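Long-range contacts in ThiJ/PfpI family protein (Francisella tularensis subsp. novicida, PDB 4P5P), which is a virulence factor of the DJ-1/PfpI family, a probable cysteine hydrolase that may also have glyoxalase III activity: residues A[3-8]-A[94-99]; A[7-12]-A[105-110]; A[21-26]-A[50-55]. All coordinates share one frame; numbering follows the deposited sequence.

Contact 1. Residues A[3-8]-A[94-99]; sequences NVLMVT and DAIIFA
L5 and I96 are paired in register, as are M6 with I97 and V7 with F98, where strands 3-8 and 95-98 run parallel at the centre of the flavodoxin-like sheet. The strand axes come within 4.6 Å of each other at an angle of 23°. Backbone bonds zip the pair: L5 N to A95 O, I97 N to L5 O, V7 N to I97 O, and finally A99 N to V7 O just beyond the second strand. On the face that carries L5, V7, I96 and F98, the helix 112-123 covers I96 and F98. Here V7 lies beside F98, its CB 3.7 Å from F98 CD1, while V7 CG2 reaches back to I96 CG1. L5 CD2 meets I96 CD1 at 4.0 Å, the two side chains pointing the same way. The other face carries V4, M6 and I97. CG1 of V4, anti to the backbone N (chi1 178°), meets I97 CG1 at 3.8 Å, and M6 CG rests near I97 CB. Beta-branched valine and isoleucine suit extended backbone and fill a buried layer. Polar residues appear at the N-terminal ends of the two segments, D94 just before its strand: N3 O accepts from D94 N, and D94 OD2 in return takes N3 N at 2.8 Å on its anti side, 22° out of the carboxylate plane.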
loop_
_atom_site.group_PDB
_atom_site.type_symbol
_atom_site.label_atom_id
_atom_site.label_comp_id
_atom_site.label_asym_id
_atom_site.label_seq_id
_atom_site.Cartn_x
_atom_site.Cartn_y
_atom_site.Cartn_z
ATOM N N ASN A 3 -9.833 11.359 -8.610
ATOM C CA ASN A 3 -10.140 9.939 -8.529
ATOM C C ASN A 3 -8.912 9.160 -8.086
ATOM O O ASN A 3 -7.862 9.217 -8.729
ATOM C CB ASN A 3 -10.658 9.420 -9.866
ATOM C CG ASN A 3 -12.085 9.838 -10.128
ATOM O OD1 ASN A 3 -13.026 9.253 -9.587
ATOM N ND2 ASN A 3 -12.256 10.861 -10.956
ATOM N N VAL A 4 -9.052 8.444 -6.969
ATOM C CA VAL A 4 -7.949 7.742 -6.330
ATOM C C VAL A 4 -8.201 6.241 -6.328
ATOM O O VAL A 4 -9.294 5.798 -5.986
ATOM C CB VAL A 4 -7.767 8.227 -4.873
ATOM C CG1 VAL A 4 -6.653 7.462 -4.161
ATOM C CG2 VAL A 4 -7.517 9.741 -4.837
ATOM N N LEU A 5 -7.190 5.470 -6.719
ATOM C CA LEU A 5 -7.258 4.008 -6.697
ATOM C C LEU A 5 -6.468 3.462 -5.510
ATOM O O LEU A 5 -5.274 3.703 -5.402
ATOM C CB LEU A 5 -6.722 3.424 -8.005
ATOM C CG LEU A 5 -6.857 1.905 -8.131
ATOM C CD1 LEU A 5 -8.310 1.517 -8.243
ATOM C CD2 LEU A 5 -6.064 1.418 -9.305
ATOM N N MET A 6 -7.133 2.722 -4.636
ATOM C CA MET A 6 -6.481 2.064 -3.515
ATOM C C MET A 6 -6.432 0.571 -3.819
ATOM O O MET A 6 -7.425 -0.007 -4.281
ATOM C CB MET A 6 -7.217 2.342 -2.200
ATOM C CG MET A 6 -7.174 3.806 -1.781
ATOM S SD MET A 6 -7.757 4.069 -0.095
ATOM C CE MET A 6 -6.420 3.358 0.852
ATOM N N VAL A 7 -5.268 -0.025 -3.570
ATOM C CA VAL A 7 -4.963 -1.401 -3.922
ATOM C C VAL A 7 -4.563 -2.225 -2.701
ATOM O O VAL A 7 -3.683 -1.837 -1.936
ATOM C CB VAL A 7 -3.801 -1.459 -4.948
ATOM C CG1 VAL A 7 -3.501 -2.887 -5.366
ATOM C CG2 VAL A 7 -4.123 -0.629 -6.176
ATOM N N THR A 8 -5.189 -3.393 -2.547
ATOM C CA THR A 8 -4.872 -4.306 -1.458
ATOM C C THR A 8 -4.313 -5.614 -1.962
ATOM O O THR A 8 -4.530 -6.002 -3.118
ATOM C CB THR A 8 -6.088 -4.676 -0.603
ATOM O OG1 THR A 8 -6.877 -5.650 -1.303
ATOM C CG2 THR A 8 -6.931 -3.455 -0.268
ATOM N N ASP A 94 -6.034 9.621 -10.733
ATOM C CA ASP A 94 -5.041 10.662 -10.484
ATOM C C ASP A 94 -3.978 10.198 -9.504
ATOM O O ASP A 94 -2.936 10.837 -9.333
ATOM C CB ASP A 94 -5.742 11.898 -9.934
ATOM C CG ASP A 94 -6.851 12.368 -10.834
ATOM O OD1 ASP A 94 -6.563 12.581 -12.028
ATOM O OD2 ASP A 94 -8.007 12.483 -10.373
ATOM N N ALA A 95 -4.255 9.084 -8.840
ATOM C CA ALA A 95 -3.349 8.556 -7.837
ATOM C C ALA A 95 -3.587 7.067 -7.670
ATOM O O ALA A 95 -4.706 6.593 -7.867
ATOM C CB ALA A 95 -3.545 9.270 -6.513
ATOM N N ILE A 96 -2.537 6.348 -7.284
ATOM C CA ILE A 96 -2.633 4.938 -6.952
ATOM C C ILE A 96 -1.948 4.759 -5.596
ATOM O O ILE A 96 -0.808 5.223 -5.393
ATOM C CB ILE A 96 -2.024 4.035 -8.071
ATOM C CG1 ILE A 96 -2.328 2.553 -7.799
ATOM C CG2 ILE A 96 -0.533 4.276 -8.266
ATOM C CD1 ILE A 96 -2.050 1.632 -8.988
ATOM N N ILE A 97 -2.665 4.131 -4.675
ATOM C CA ILE A 97 -2.253 3.995 -3.274
ATOM C C ILE A 97 -2.237 2.516 -2.882
ATOM O O ILE A 97 -3.254 1.852 -3.002
ATOM C CB ILE A 97 -3.200 4.777 -2.320
ATOM C CG1 ILE A 97 -3.341 6.244 -2.768
ATOM C CG2 ILE A 97 -2.710 4.667 -0.885
ATOM C CD1 ILE A 97 -2.050 7.009 -2.886
ATOM N N PHE A 98 -1.100 2.026 -2.391
ATOM C CA PHE A 98 -0.944 0.633 -1.974
ATOM C C PHE A 98 -0.979 0.467 -0.459
ATOM O O PHE A 98 -0.091 0.940 0.239
ATOM C CB PHE A 98 0.360 0.075 -2.515
ATOM C CG PHE A 98 0.409 0.062 -4.006
ATOM C CD1 PHE A 98 -0.153 -0.983 -4.707
ATOM C CD2 PHE A 98 0.991 1.097 -4.713
ATOM C CE1 PHE A 98 -0.150 -0.991 -6.083
ATOM C CE2 PHE A 98 1.005 1.089 -6.105
ATOM C CZ PHE A 98 0.437 0.038 -6.781
ATOM N N ALA A 99 -2.012 -0.211 0.029
ATOM C CA ALA A 99 -2.150 -0.517 1.443
ATOM C C ALA A 99 -1.195 -1.654 1.805
ATOM O O ALA A 99 -0.733 -2.376 0.931
ATOM C CB ALA A 99 -3.591 -0.903 1.756
HETATM O O HOH W 1 -10.174 12.591 -12.247
#

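Contact 2. Residues A[7-12]-A[105-110]; sequences VTTSHD and MWDFPN
D107 reaches across to T9 and S10, tying the loop that leaves the first strand of the flavodoxin-like core to the weakly bonded helical turn about 104-107. From its CB the side chain heads for 7-12, with CG between the backbone N and the carbonyl carbon (chi1 66°). CG comes 3.3 Å from T9 OG1, and the carboxylate then divides its work. OD1 accepts the T9 hydroxyl, OG1 to OD1 2.8 Å, on its syn side but 28° out of the carboxylate plane. OD2 takes S10 N through its syn lone pair, in a nearly straight bond of 2.8 Å. An aspartate suits this place because its two oxygens can serve a hydroxyl and an amide at once. T9 OG1 also accepts from H11 N, closing an ST turn, so the hydroxyl that D107 holds itself shapes the loop. The S10 hydroxyl turns elsewhere, to M48 N.

Just before D107 in the chain, W106 forms an offset stack with the H11 ring through its five-membered ring, centroids 4.6 Å apart and planes at 15°. W106 CB sits over the centre of the imidazole in a CH-pi contact, almost exactly on the ring normal. F108 supplies the apolar part: its ring brings an edge to the backbone of the strand end, with V7 O and T8 C near the ring plane. The ring tip, F108 CZ, lies 3.9 Å from V7 O and 4.3 Å from V7 CG1.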
loop_
_atom_site.group_PDB
_atom_site.type_symbol
_atom_site.label_atom_id
_atom_site.label_comp_id
_atom_site.label_asym_id
_atom_site.label_seq_id
_atom_site.Cartn_x
_atom_site.Cartn_y
_atom_site.Cartn_z
ATOM N N VAL A 7 -5.268 -0.025 -3.570
ATOM C CA VAL A 7 -4.963 -1.401 -3.922
ATOM C C VAL A 7 -4.563 -2.225 -2.701
ATOM O O VAL A 7 -3.683 -1.837 -1.936
ATOM C CB VAL A 7 -3.801 -1.459 -4.948
ATOM C CG1 VAL A 7 -3.501 -2.887 -5.366
ATOM C CG2 VAL A 7 -4.123 -0.629 -6.176
ATOM N N THR A 8 -5.189 -3.393 -2.547
ATOM C CA THR A 8 -4.872 -4.306 -1.458
ATOM C C THR A 8 -4.313 -5.614 -1.962
ATOM O O THR A 8 -4.530 -6.002 -3.118
ATOM C CB THR A 8 -6.088 -4.676 -0.603
ATOM O OG1 THR A 8 -6.877 -5.650 -1.303
ATOM C CG2 THR A 8 -6.931 -3.455 -0.268
ATOM N N THR A 9 -3.600 -6.290 -1.072
ATOM C CA THR A 9 -3.211 -7.670 -1.277
ATOM C C THR A 9 -4.425 -8.600 -1.381
ATOM O O THR A 9 -5.512 -8.266 -0.907
ATOM C CB THR A 9 -2.298 -8.144 -0.115
ATOM O OG1 THR A 9 -1.763 -9.436 -0.401
ATOM C CG2 THR A 9 -3.074 -8.202 1.187
ATOM N N SER A 10 -4.195 -9.769 -1.997
ATOM C CA SER A 10 -5.148 -10.882 -2.024
ATOM C C SER A 10 -4.575 -12.128 -1.337
ATOM O O SER A 10 -5.227 -13.183 -1.283
ATOM C CB SER A 10 -5.530 -11.213 -3.473
ATOM O OG SER A 10 -6.341 -10.186 -4.021
ATOM N N HIS A 11 -3.344 -12.010 -0.839
ATOM C CA HIS A 11 -2.618 -13.148 -0.280
ATOM C C HIS A 11 -2.896 -13.362 1.200
ATOM O O HIS A 11 -2.647 -12.470 2.010
ATOM C CB HIS A 11 -1.125 -12.969 -0.482
ATOM C CG HIS A 11 -0.341 -14.217 -0.238
ATOM N ND1 HIS A 11 -0.127 -15.165 -1.213
ATOM C CD2 HIS A 11 0.261 -14.684 0.881
ATOM C CE1 HIS A 11 0.585 -16.156 -0.706
ATOM N NE2 HIS A 11 0.822 -15.895 0.567
ATOM N N ASP A 12 -3.397 -14.544 1.560
ATOM C CA ASP A 12 -3.945 -14.741 2.903
ATOM C C ASP A 12 -3.183 -15.696 3.813
ATOM O O ASP A 12 -3.637 -15.951 4.920
ATOM C CB ASP A 12 -5.409 -15.220 2.821
ATOM C CG ASP A 12 -5.562 -16.606 2.194
ATOM O OD1 ASP A 12 -4.629 -17.104 1.551
ATOM O OD2 ASP A 12 -6.658 -17.192 2.307
ATOM N N MET A 105 3.728 -8.973 0.668
ATOM C CA MET A 105 5.081 -9.441 0.394
ATOM C C MET A 105 5.086 -10.584 -0.611
ATOM O O MET A 105 6.099 -10.817 -1.272
ATOM C CB MET A 105 5.767 -9.870 1.691
ATOM C CG MET A 105 5.994 -8.713 2.638
ATOM S SD MET A 105 7.241 -7.529 2.073
ATOM C CE MET A 105 8.757 -8.368 2.507
ATOM N N TRP A 106 3.946 -11.267 -0.750
ATOM C CA TRP A 106 3.851 -12.438 -1.624
ATOM C C TRP A 106 3.140 -12.165 -2.947
ATOM O O TRP A 106 3.265 -12.971 -3.865
ATOM C CB TRP A 106 3.140 -13.585 -0.903
ATOM C CG TRP A 106 4.003 -14.258 0.119
ATOM C CD1 TRP A 106 4.890 -15.267 -0.105
ATOM C CD2 TRP A 106 4.069 -13.973 1.525
ATOM N NE1 TRP A 106 5.509 -15.630 1.068
ATOM C CE2 TRP A 106 5.023 -14.856 2.085
ATOM C CE3 TRP A 106 3.418 -13.064 2.368
ATOM C CZ2 TRP A 106 5.339 -14.855 3.448
ATOM C CZ3 TRP A 106 3.736 -13.069 3.727
ATOM C CH2 TRP A 106 4.686 -13.958 4.250
ATOM N N ASP A 107 2.390 -11.071 -3.065
ATOM C CA ASP A 107 1.725 -10.811 -4.352
ATOM C C ASP A 107 1.863 -9.396 -4.912
ATOM O O ASP A 107 1.393 -9.142 -6.019
ATOM C CB ASP A 107 0.228 -11.201 -4.299
ATOM C CG ASP A 107 -0.618 -10.356 -3.358
ATOM O OD1 ASP A 107 -0.096 -9.518 -2.605
ATOM O OD2 ASP A 107 -1.854 -10.563 -3.375
ATOM N N PHE A 108 2.570 -8.497 -4.233
ATOM C CA PHE A 108 2.837 -7.184 -4.831
ATOM C C PHE A 108 4.107 -7.102 -5.698
ATOM O O PHE A 108 4.066 -6.486 -6.759
ATOM C CB PHE A 108 2.945 -6.101 -3.748
ATOM C CG PHE A 108 1.626 -5.502 -3.296
ATOM C CD1 PHE A 108 0.405 -6.078 -3.609
ATOM C CD2 PHE A 108 1.634 -4.338 -2.532
ATOM C CE1 PHE A 108 -0.779 -5.485 -3.197
ATOM C CE2 PHE A 108 0.476 -3.762 -2.114
ATOM C CZ PHE A 108 -0.740 -4.317 -2.444
ATOM N N PRO A 109 5.244 -7.667 -5.232
ATOM C CA PRO A 109 6.519 -7.326 -5.892
ATOM C C PRO A 109 6.594 -7.625 -7.385
ATOM O O PRO A 109 7.229 -6.889 -8.137
ATOM C CB PRO A 109 7.549 -8.201 -5.162
ATOM C CG PRO A 109 6.954 -8.542 -3.880
ATOM C CD PRO A 109 5.454 -8.531 -4.057
ATOM N N ASN A 110 5.977 -8.721 -7.800
ATOM C CA ASN A 110 6.164 -9.191 -9.170
ATOM C C ASN A 110 4.892 -9.055 -10.006
ATOM O O ASN A 110 4.803 -9.584 -11.110
ATOM C CB ASN A 110 6.677 -10.624 -9.119
ATOM C CG ASN A 110 8.049 -10.710 -8.449
ATOM O OD1 ASN A 110 8.950 -9.957 -8.790
ATOM N ND2 ASN A 110 8.175 -11.546 -7.426
#

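Contact 3. Residues A[21-26]-A[50-55]; sequences TGLWLS and GEIPID
T21 sets its CB 3.5 Å from D55 OD2 and gives its hydroxyl to the same oxygen, OG1 to OD2 being 2.7 Å. OG1 is anti to the backbone N (chi1 -173°), and it meets OD2 from above the carboxylate plane, 36° out of it. D55 OD1 is occupied by N57 N, so both oxygens of this buried carboxylate are engaged. Backbone bonds continue the contact: L23 N donates to P53 O at 2.8 Å, and L23 O accepts D55 N. They make a single bridge between L23 and I54, joining two loops of the flavodoxin-like fold, one leading into helix 26-35 and the other into helix 64-71. G22 suits the place because a CB there would clash with P53 O; its backbone angles, with phi at 151°, would also jam that CB against T21 O. G22 CA makes a CH...O contact with P53 O instead. Apolar side chains pack beside the bridge. L23 CD2 meets I52 CG2 at 4.1 Å, and M79 of helix 73-80 touches both residues. L25 CB approaches I54 CG2. A water donates to both T21 O and I54 O, lying 2.8 Å from T21 O.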
loop_
_atom_site.group_PDB
_atom_site.type_symbol
_atom_site.label_atom_id
_atom_site.label_comp_id
_atom_site.label_asym_id
_atom_site.label_seq_id
_atom_site.Cartn_x
_atom_site.Cartn_y
_atom_site.Cartn_z
ATOM N N THR A 21 -2.852 -14.205 7.059
ATOM C CA THR A 21 -2.476 -12.807 6.968
ATOM C C THR A 21 -3.312 -12.152 5.873
ATOM O O THR A 21 -4.356 -12.682 5.462
ATOM C CB THR A 21 -0.962 -12.634 6.695
ATOM O OG1 THR A 21 -0.617 -11.243 6.767
ATOM C CG2 THR A 21 -0.567 -13.161 5.326
ATOM N N GLY A 22 -2.871 -10.987 5.429
ATOM C CA GLY A 22 -3.552 -10.278 4.372
ATOM C C GLY A 22 -3.332 -8.796 4.523
ATOM O O GLY A 22 -2.224 -8.365 4.808
ATOM N N LEU A 23 -4.401 -8.036 4.336
ATOM C CA LEU A 23 -4.411 -6.594 4.498
ATOM C C LEU A 23 -4.353 -6.173 5.962
ATOM O O LEU A 23 -5.018 -6.773 6.807
ATOM C CB LEU A 23 -5.677 -6.025 3.858
ATOM C CG LEU A 23 -6.068 -4.581 4.172
ATOM C CD1 LEU A 23 -5.145 -3.596 3.479
ATOM C CD2 LEU A 23 -7.509 -4.356 3.751
ATOM N N TRP A 24 -3.573 -5.125 6.242
ATOM C CA TRP A 24 -3.644 -4.462 7.547
ATOM C C TRP A 24 -4.781 -3.450 7.458
ATOM O O TRP A 24 -4.636 -2.406 6.824
ATOM C CB TRP A 24 -2.329 -3.775 7.923
ATOM C CG TRP A 24 -2.321 -3.430 9.387
ATOM C CD1 TRP A 24 -2.817 -2.302 9.969
ATOM C CD2 TRP A 24 -1.852 -4.260 10.453
ATOM N NE1 TRP A 24 -2.674 -2.373 11.339
ATOM C CE2 TRP A 24 -2.082 -3.568 11.655
ATOM C CE3 TRP A 24 -1.261 -5.524 10.505
ATOM C CZ2 TRP A 24 -1.729 -4.099 12.894
ATOM C CZ3 TRP A 24 -0.917 -6.045 11.732
ATOM C CH2 TRP A 24 -1.154 -5.336 12.904
ATOM N N LEU A 25 -5.928 -3.775 8.051
ATOM C CA LEU A 25 -7.166 -3.079 7.698
ATOM C C LEU A 25 -7.116 -1.560 7.806
ATOM O O LEU A 25 -7.595 -0.872 6.914
ATOM C CB LEU A 25 -8.317 -3.599 8.549
ATOM C CG LEU A 25 -9.707 -3.081 8.167
ATOM C CD1 LEU A 25 -10.018 -3.342 6.688
ATOM C CD2 LEU A 25 -10.767 -3.682 9.053
ATOM N N SER A 26 -6.517 -1.022 8.865
ATOM C CA SER A 26 -6.531 0.426 9.034
ATOM C C SER A 26 -5.701 1.166 7.980
ATOM O O SER A 26 -5.869 2.359 7.817
ATOM C CB SER A 26 -6.044 0.814 10.436
ATOM O OG SER A 26 -4.706 0.401 10.657
ATOM N N GLY A 50 -12.336 -10.556 -5.680
ATOM C CA GLY A 50 -12.976 -11.444 -4.732
ATOM C C GLY A 50 -12.718 -11.007 -3.300
ATOM O O GLY A 50 -12.565 -9.814 -3.013
ATOM N N GLU A 51 -12.630 -11.969 -2.392
ATOM C CA GLU A 51 -12.594 -11.621 -0.979
ATOM C C GLU A 51 -11.228 -11.081 -0.607
ATOM O O GLU A 51 -10.207 -11.710 -0.899
ATOM C CB GLU A 51 -12.931 -12.826 -0.115
ATOM C CG GLU A 51 -12.979 -12.512 1.359
ATOM C CD GLU A 51 -13.545 -13.647 2.182
ATOM O OE1 GLU A 51 -13.148 -13.763 3.354
ATOM O OE2 GLU A 51 -14.379 -14.415 1.661
ATOM N N ILE A 52 -11.223 -9.919 0.039
ATOM C CA ILE A 52 -9.984 -9.298 0.474
ATOM C C ILE A 52 -9.636 -9.858 1.852
ATOM O O ILE A 52 -10.375 -9.647 2.809
ATOM C CB ILE A 52 -10.096 -7.756 0.523
ATOM C CG1 ILE A 52 -10.359 -7.203 -0.884
ATOM C CG2 ILE A 52 -8.810 -7.156 1.103
ATOM C CD1 ILE A 52 -10.526 -5.692 -0.974
ATOM N N PRO A 53 -8.502 -10.570 1.962
ATOM C CA PRO A 53 -8.153 -11.145 3.261
ATOM C C PRO A 53 -7.661 -10.082 4.239
ATOM O O PRO A 53 -6.899 -9.185 3.850
ATOM C CB PRO A 53 -7.041 -12.136 2.916
ATOM C CG PRO A 53 -6.374 -11.550 1.737
ATOM C CD PRO A 53 -7.473 -10.858 0.945
ATOM N N ILE A 54 -8.105 -10.183 5.490
ATOM C CA ILE A 54 -7.689 -9.251 6.534
ATOM C C ILE A 54 -6.780 -9.969 7.534
ATOM O O ILE A 54 -7.122 -11.028 8.056
ATOM C CB ILE A 54 -8.905 -8.651 7.252
ATOM C CG1 ILE A 54 -9.738 -7.852 6.252
ATOM C CG2 ILE A 54 -8.466 -7.762 8.434
ATOM C CD1 ILE A 54 -11.078 -7.443 6.786
ATOM N N ASP A 55 -5.606 -9.409 7.790
ATOM C CA ASP A 55 -4.731 -10.014 8.793
ATOM C C ASP A 55 -5.419 -9.901 10.151
ATOM O O ASP A 55 -5.766 -8.811 10.563
ATOM C CB ASP A 55 -3.364 -9.342 8.814
ATOM C CG ASP A 55 -2.369 -10.087 9.695
ATOM O OD1 ASP A 55 -2.734 -10.463 10.829
ATOM O OD2 ASP A 55 -1.226 -10.303 9.244
HETATM O O HOH W 2 -6.640 -13.640 6.756
#

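In the fold
All three contacts gather at strand 2-8 and at the loops that follow strands 2-8, 40-46 and 95-98. Contact 1 lies within the seven-stranded sheet; contact 2 starts from the same strand, sharing V7 and T8, and its other segment follows strand 95-98. Their centres are 14 Å apart, and F108 packs against F98 and A99. Contact 3 falls between the halves of both others in sequence, 10 Å from contact 2 and 16 Å from contact 1 between centres. T9 CG2 packs on G22 and L23. The joined loops belong to the C-terminal edge of the parallel strands, which in this family probably carries the active site: C132, a sulfinic acid here, follows strand 127-130.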